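Local coordinates for lipoprotein (Colwellia psychrerythraea, PDB 3O0Y), which is of unknown function but, as a putative lipoprotein, belongs to a family grouped in the MA clan of metallopeptidases, at residues V509-L514 against Q552-K557; K517-T520 against S526-S529. All coordinates share one frame; numbering follows the deposited sequence.

Contact 1 (V509-L514 against Q552-K557). With SO4 (sulfate ion), chain D.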
ATOM      1  N   VAL A 509     -17.409  -7.029   1.584  1.00  6.86           N
ATOM      2  CA  VAL A 509     -18.326  -7.652   2.512  1.00  6.30           C
ATOM      3  C   VAL A 509     -17.737  -7.728   3.934  1.00  6.29           C
ATOM      4  O   VAL A 509     -18.395  -7.389   4.967  1.00  8.78           O
ATOM      5  CB  VAL A 509     -18.719  -9.048   2.054  1.00  4.83           C
ATOM      6  CG1 VAL A 509     -19.677  -9.663   3.082  1.00  7.46           C
ATOM      7  CG2 VAL A 509     -19.418  -9.045   0.689  1.00  6.92           C
ATOM      8  N   VAL A 510     -16.488  -8.204   4.019  1.00  6.54           N
ATOM      9  CA  VAL A 510     -15.883  -8.440   5.335  1.00  6.58           C
ATOM     10  C   VAL A 510     -15.406  -7.129   6.034  1.00  7.43           C
ATOM     11  O   VAL A 510     -15.427  -7.046   7.282  1.00  7.27           O
ATOM     12  CB  VAL A 510     -14.728  -9.518   5.332  1.00  8.57           C
ATOM     13  CG1 VAL A 510     -15.295 -10.935   4.916  1.00 10.45           C
ATOM     14  CG2 VAL A 510     -13.561  -9.098   4.483  1.00 10.64           C
ATOM     15  N   ASP A 511     -14.955  -6.122   5.278  1.00  7.57           N
ATOM     16  CA  ASP A 511     -14.484  -4.893   5.952  1.00  7.40           C
ATOM     17  C   ASP A 511     -15.686  -4.158   6.512  1.00  7.34           C
ATOM     18  O   ASP A 511     -15.682  -3.768   7.683  1.00  8.55           O
ATOM     19  CB  ASP A 511     -13.692  -4.026   4.968  1.00  6.33           C
ATOM     20  CG  ASP A 511     -13.030  -2.836   5.624  1.00  7.88           C
ATOM     21  OD1 ASP A 511     -11.952  -3.016   6.210  1.00 11.08           O
ATOM     22  OD2 ASP A 511     -13.637  -1.750   5.597  1.00 11.12           O
ATOM     23  N   THR A 512     -16.749  -4.043   5.703  1.00  5.80           N
ATOM     24  CA  THR A 512     -17.998  -3.433   6.226  1.00  8.78           C
ATOM     25  C   THR A 512     -18.611  -4.347   7.324  1.00  8.84           C
ATOM     26  O   THR A 512     -19.217  -3.881   8.283  1.00 10.30           O
ATOM     27  CB  THR A 512     -19.006  -3.179   5.140  1.00  7.90           C
ATOM     28  OG1 THR A 512     -19.274  -4.385   4.375  1.00  6.82           O
ATOM     29  CG2 THR A 512     -18.532  -2.118   4.155  1.00  8.73           C
ATOM     30  N   GLY A 513     -18.466  -5.666   7.132  1.00  9.23           N
ATOM     31  CA  GLY A 513     -18.914  -6.678   8.138  1.00  7.40           C
ATOM     32  C   GLY A 513     -18.337  -6.396   9.509  1.00  7.90           C
ATOM     33  O   GLY A 513     -19.096  -6.204  10.473  1.00  9.03           O
ATOM     34  N   LEU A 514     -17.026  -6.412   9.589  1.00  6.79           N
ATOM     35  CA  LEU A 514     -16.302  -6.146  10.839  1.00  6.70           C
ATOM     36  C   LEU A 514     -16.577  -4.764  11.411  1.00  7.58           C
ATOM     37  O   LEU A 514     -16.796  -4.623  12.614  1.00  7.42           O
ATOM     38  CB  LEU A 514     -14.798  -6.222  10.555  1.00  7.48           C
ATOM     39  CG  LEU A 514     -14.233  -7.594  10.315  1.00  8.59           C
ATOM     40  CD1 LEU A 514     -12.868  -7.448   9.553  1.00  8.59           C
ATOM     41  CD2 LEU A 514     -14.047  -8.395  11.581  1.00  8.10           C
ATOM     42  N   GLN A 552      -9.511   0.407   4.143  1.00  6.17           N
ATOM     43  CA  GLN A 552      -8.452   0.296   3.131  1.00  3.88           C
ATOM     44  C   GLN A 552      -8.839  -0.789   2.125  1.00  5.17           C
ATOM     45  O   GLN A 552      -8.595  -0.584   0.915  1.00  5.86           O
ATOM     46  CB  GLN A 552      -7.037   0.099   3.689  1.00  3.55           C
ATOM     47  CG  GLN A 552      -5.910   0.159   2.629  1.00  8.35           C
ATOM     48  CD  GLN A 552      -5.735  -1.047   1.761  1.00  6.14           C
ATOM     49  OE1 GLN A 552      -5.972  -2.181   2.194  1.00  7.87           O
ATOM     50  NE2 GLN A 552      -5.192  -0.843   0.511  1.00  4.94           N
ATOM     51  N   ALA A 553      -9.477  -1.865   2.577  1.00  6.07           N
ATOM     52  CA  ALA A 553      -9.826  -2.980   1.716  1.00  5.20           C
ATOM     53  C   ALA A 553     -10.936  -2.623   0.775  1.00  6.13           C
ATOM     54  O   ALA A 553     -11.237  -3.395  -0.147  1.00  7.85           O
ATOM     55  CB  ALA A 553     -10.305  -4.224   2.570  1.00  7.19           C
ATOM     56  N   LEU A 554     -11.607  -1.486   0.983  1.00  5.06           N
ATOM     57  CA  LEU A 554     -12.706  -1.066   0.116  1.00  5.83           C
ATOM     58  C   LEU A 554     -12.240  -0.469  -1.234  1.00  7.16           C
ATOM     59  O   LEU A 554     -12.987  -0.497  -2.210  1.00  7.37           O
ATOM     60  CB  LEU A 554     -13.596  -0.069   0.858  1.00  6.55           C
ATOM     61  CG  LEU A 554     -14.125  -0.509   2.192  1.00  5.73           C
ATOM     62  CD1 LEU A 554     -14.958   0.694   2.776  1.00  5.58           C
ATOM     63  CD2 LEU A 554     -14.965  -1.800   2.165  1.00  4.62           C
ATOM     64  N   GLY A 555     -10.992   0.021  -1.320  1.00  7.04           N
ATOM     65  CA  GLY A 555     -10.539   0.751  -2.483  1.00  7.63           C
ATOM     66  C   GLY A 555     -10.506  -0.032  -3.738  1.00  7.99           C
ATOM     67  O   GLY A 555     -10.741   0.496  -4.871  1.00  7.48           O
ATOM     68  N   TYR A 556     -10.211  -1.306  -3.560  1.00  8.52           N
ATOM     69  CA  TYR A 556      -9.915  -2.209  -4.684  1.00  6.92           C
ATOM     70  C   TYR A 556     -11.159  -2.301  -5.570  1.00  8.18           C
ATOM     71  O   TYR A 556     -11.131  -1.951  -6.765  1.00  7.67           O
ATOM     72  CB  TYR A 556      -9.550  -3.627  -4.182  1.00  8.22           C
ATOM     73  CG  TYR A 556      -8.312  -3.665  -3.357  1.00  6.41           C
ATOM     74  CD1 TYR A 556      -7.092  -3.982  -3.938  1.00  6.80           C
ATOM     75  CD2 TYR A 556      -8.319  -3.291  -2.001  1.00  8.38           C
ATOM     76  CE1 TYR A 556      -5.961  -3.899  -3.231  1.00  9.94           C
ATOM     77  CE2 TYR A 556      -7.165  -3.247  -1.290  1.00  8.93           C
ATOM     78  CZ  TYR A 556      -5.980  -3.483  -1.903  1.00  6.86           C
ATOM     79  OH  TYR A 556      -4.818  -3.430  -1.180  1.00  9.39           O
ATOM     80  N   LYS A 557     -12.256  -2.819  -5.026  1.00  7.82           N
ATOM     81  CA  LYS A 557     -13.458  -2.956  -5.833  1.00  7.21           C
ATOM     82  C   LYS A 557     -14.135  -1.607  -6.089  1.00  7.37           C
ATOM     83  O   LYS A 557     -14.716  -1.428  -7.135  1.00  7.41           O
ATOM     84  CB  LYS A 557     -14.433  -3.983  -5.259  1.00  7.99           C
ATOM     85  CG  LYS A 557     -14.258  -5.316  -5.879  1.00 11.23           C
ATOM     86  CD  LYS A 557     -14.932  -5.267  -7.270  1.00 11.72           C
ATOM     87  CE  LYS A 557     -14.635  -6.439  -8.128  1.00 14.69           C
ATOM     88  NZ  LYS A 557     -15.410  -6.402  -9.482  1.00 13.55           N
TER
HETATM   89  S   SO4 D 610      -3.231  -6.475  -2.026  1.00 22.32           S
HETATM   90  O1  SO4 D 610      -4.404  -6.765  -2.893  1.00 20.64           O
HETATM   91  O2  SO4 D 610      -2.096  -7.138  -2.576  1.00 25.87           O
HETATM   92  O3  SO4 D 610      -2.878  -5.035  -2.008  1.00 24.42           O
HETATM   93  O4  SO4 D 610      -3.537  -6.761  -0.649  1.00 29.62           O
HETATM   94  O   HOH W   1      -9.401  -2.805   5.411  1.00  6.16           O
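In the buried interior of this largely helical fold, helix 491-515 packs against the turn that leads toward helix 555-574, bringing Asp511, near the end of the first helix, against Ala553 and Leu554. Asp511 and Leu554 do most of the work, their side chains crossing at about a right angle. With CG opposite the backbone N (chi1 -173°), the aspartate carries its carboxylate across to the leucine: Asp511 OD2 lies 3.7 Å from both Leu554 CG and Leu554 CD2, and Asp511 CB sits 3.8 Å from the same CD2. Thr512 adds its methyl, CG2, to that leucine branch. Ala553 CB lies 4.2 Å from Asp511 CB.

The buried carboxylate is well supplied with partners. A water donates to Asp511 OD1 at 2.7 Å and accepts from Ala553 N at 3.0 Å, so it bridges the two segments, while OD2 is hydrogen-bonded to Tyr288 OH. Thr512 turns its hydroxyl back to Leu508 O in its own helix.

Farther along, Tyr556 OH donates to sulfate O3 at 2.7 Å and receives a nearly straight bond from Gln552 NE2 (3.1 Å, 170°), which approaches with the tyrosine oxygen in its amide plane. Arg504, Arg507 and Arg545 also bind the sulfate, probably an ion from the crystallisation liquor. Between the helix and this turn, the mixture is that of a buried interface joined by a leucine packed against a carboxylate and a threonine methyl, and by a water bridge, with an arginine-lined anion site beside it.

Contact 2 (K517-T520 against S526-S529)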
ATOM      1  N   LYS A 517     -21.195  -3.835  10.655  1.00  9.80           N
ATOM      2  CA  LYS A 517     -22.179  -4.858  11.015  1.00 10.57           C
ATOM      3  C   LYS A 517     -21.805  -5.654  12.254  1.00  9.82           C
ATOM      4  O   LYS A 517     -22.568  -6.529  12.664  1.00 10.23           O
ATOM      5  CB  LYS A 517     -22.454  -5.783   9.851  1.00 10.98           C
ATOM      6  CG  LYS A 517     -22.869  -5.120   8.590  1.00 16.72           C
ATOM      7  CD  LYS A 517     -24.138  -4.345   8.694  1.00 25.02           C
ATOM      8  CE  LYS A 517     -24.481  -3.820   7.286  1.00 33.37           C
ATOM      9  NZ  LYS A 517     -23.253  -3.101   6.658  1.00 38.82           N
ATOM     10  N   ARG A 518     -20.626  -5.372  12.815  1.00  9.05           N
ATOM     11  CA  ARG A 518     -20.127  -5.964  14.061  1.00  9.22           C
ATOM     12  C   ARG A 518     -19.892  -7.471  13.930  1.00  8.85           C
ATOM     13  O   ARG A 518     -19.946  -8.185  14.894  1.00  9.46           O
ATOM     14  CB  ARG A 518     -21.107  -5.646  15.208  1.00 10.30           C
ATOM     15  CG  ARG A 518     -21.323  -4.130  15.331  1.00 11.29           C
ATOM     16  CD  ARG A 518     -22.167  -3.819  16.581  1.00 12.30           C
ATOM     17  NE  ARG A 518     -22.374  -2.379  16.668  1.00 18.46           N
ATOM     18  CZ  ARG A 518     -22.882  -1.759  17.726  1.00 24.56           C
ATOM     19  NH1 ARG A 518     -23.270  -2.463  18.792  1.00 24.93           N
ATOM     20  NH2 ARG A 518     -22.998  -0.435  17.712  1.00 26.05           N
ATOM     21  N   TRP A 519     -19.543  -7.938  12.725  1.00  7.91           N
ATOM     22  CA  TRP A 519     -19.030  -9.282  12.591  1.00  8.70           C
ATOM     23  C   TRP A 519     -17.801  -9.475  13.476  1.00  9.24           C
ATOM     24  O   TRP A 519     -16.972  -8.610  13.597  1.00  8.74           O
ATOM     25  CB  TRP A 519     -18.604  -9.584  11.143  1.00  8.65           C
ATOM     26  CG  TRP A 519     -19.655  -9.662  10.143  1.00  7.87           C
ATOM     27  CD1 TRP A 519     -20.917  -9.103  10.151  1.00  6.53           C
ATOM     28  CD2 TRP A 519     -19.526 -10.311   8.881  1.00  9.38           C
ATOM     29  NE1 TRP A 519     -21.554  -9.365   8.978  1.00  6.99           N
ATOM     30  CE2 TRP A 519     -20.702 -10.090   8.169  1.00  8.46           C
ATOM     31  CE3 TRP A 519     -18.525 -11.077   8.306  1.00 10.76           C
ATOM     32  CZ2 TRP A 519     -20.911 -10.638   6.926  1.00 10.50           C
ATOM     33  CZ3 TRP A 519     -18.722 -11.592   7.045  1.00  9.25           C
ATOM     34  CH2 TRP A 519     -19.880 -11.374   6.377  1.00  8.54           C
ATOM     35  N   THR A 520     -17.653 -10.662  14.068  1.00  8.69           N
ATOM     36  CA  THR A 520     -16.454 -10.996  14.799  1.00  8.96           C
ATOM     37  C   THR A 520     -15.346 -11.362  13.789  1.00  9.33           C
ATOM     38  O   THR A 520     -15.615 -11.725  12.639  1.00  8.91           O
ATOM     39  CB  THR A 520     -16.734 -12.202  15.729  1.00  9.48           C
ATOM     40  OG1 THR A 520     -17.010 -13.338  14.907  1.00 10.27           O
ATOM     41  CG2 THR A 520     -17.928 -11.894  16.650  1.00 11.52           C
ATOM     42  N   SER A 526     -14.301 -17.197   8.602  1.00 12.38           N
ATOM     43  CA  SER A 526     -15.124 -18.299   8.077  1.00 13.92           C
ATOM     44  C   SER A 526     -15.716 -17.908   6.743  1.00 13.14           C
ATOM     45  O   SER A 526     -15.601 -18.644   5.765  1.00 13.42           O
ATOM     46  CB  SER A 526     -16.275 -18.636   9.029  1.00 16.10           C
ATOM     47  OG  SER A 526     -15.753 -19.172  10.231  1.00 27.28           O
ATOM     48  N   TYR A 527     -16.278 -16.690   6.659  1.00 11.46           N
ATOM     49  CA  TYR A 527     -16.932 -16.240   5.402  1.00 10.59           C
ATOM     50  C   TYR A 527     -15.891 -16.215   4.282  1.00 10.55           C
ATOM     51  O   TYR A 527     -16.134 -16.699   3.159  1.00 10.98           O
ATOM     52  CB  TYR A 527     -17.589 -14.842   5.612  1.00 12.00           C
ATOM     53  CG  TYR A 527     -18.284 -14.293   4.391  1.00 10.88           C
ATOM     54  CD1 TYR A 527     -19.512 -14.789   3.945  1.00 13.24           C
ATOM     55  CD2 TYR A 527     -17.620 -13.408   3.535  1.00 10.64           C
ATOM     56  CE1 TYR A 527     -20.142 -14.255   2.799  1.00 13.52           C
ATOM     57  CE2 TYR A 527     -18.175 -13.018   2.360  1.00  9.88           C
ATOM     58  CZ  TYR A 527     -19.415 -13.397   1.995  1.00  9.71           C
ATOM     59  OH  TYR A 527     -19.929 -12.900   0.834  1.00  9.77           O
ATOM     60  N   MET A 528     -14.771 -15.528   4.542  1.00 10.92           N
ATOM     61  CA  MET A 528     -13.786 -15.335   3.486  1.00 11.19           C
ATOM     62  C   MET A 528     -13.201 -16.695   3.009  1.00 12.12           C
ATOM     63  O   MET A 528     -12.966 -16.913   1.789  1.00 11.47           O
ATOM     64  CB  MET A 528     -12.661 -14.368   3.914  1.00 10.63           C
ATOM     65  CG  MET A 528     -11.518 -14.210   2.922  1.00 10.13           C
ATOM     66  SD  MET A 528     -10.379 -12.722   3.358  1.00  5.41           S
ATOM     67  CE  MET A 528     -10.912 -11.558   2.325  1.00 15.98           C
ATOM     68  N   SER A 529     -12.911 -17.571   3.950  1.00 13.14           N
ATOM     69  CA  SER A 529     -12.436 -18.902   3.598  1.00 16.75           C
ATOM     70  C   SER A 529     -13.415 -19.642   2.684  1.00 15.58           C
ATOM     71  O   SER A 529     -13.015 -20.105   1.573  1.00 20.25           O
ATOM     72  CB  SER A 529     -12.267 -19.747   4.872  1.00 17.84           C
ATOM     73  OG  SER A 529     -11.146 -19.286   5.481  1.00 21.42           O
TER
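The aromatic interaction is a T-shaped pair: Trp519 presents the edge of its indole to the face of Tyr527. The six-membered ring of the tryptophan and the tyrosine ring have centroids 5.4 Å apart and planes at 74°. Trp519 CH2 stands 3.9 Å above the phenol plane, shifted toward the rim on the CG side.

Apolar contact continues past the ring to the tyrosine stem, with Trp519 CZ3 lying 3.7 Å from Tyr527 CB and 3.8 Å from Tyr527 CG. Tyr527 has its ring opposite the backbone N (chi1 180°), which carries it to the side of the loop, and chi2 near 74° turns its face to the indole edge. Replacing Trp519 with an alanine would probably uncover that face and open a gap between loop and helix, with the phenol ring less restrained.

Polar interactions lie beside the pair, not across it: Thr520, directly after the tryptophan, is the N-cap of helix 521-532, its OG1 accepting from Gln523 N.

The pair lies near the surface, where the loop of 517-520 leads from helix 491-515 into helix 521-532. Both aromatic side chains touch Val509 of the first helix. Tyr527 also reaches Val510 there, as well as Leu310 and Val313 of helix 302-326, while Met528 packs against helix 536-548.

In the fold
Helix 491-515 supplies one segment of contact 1 and packs against the aromatic pair of contact 2. The centres of the two contacts are 11 Å apart, and contact 2 is nested in the chain between the two segments of contact 1. The loop is tied back to the last turn of the helix: Gly513 O and Trp519 N are 2.9 Å apart and Thr512 O and Lys517 N 3.1 Å, both probable hydrogen bonds. Side chains join them too, with Val510 CG1 packing on Tyr527 CD2 at 3.7 Å. Contact 1 is the deeper, about 15 Å from the chain's centre against about 23 Å for contact 2, both measured between centres. The sulfate site belongs to the contact 1 side, beside Tyr556.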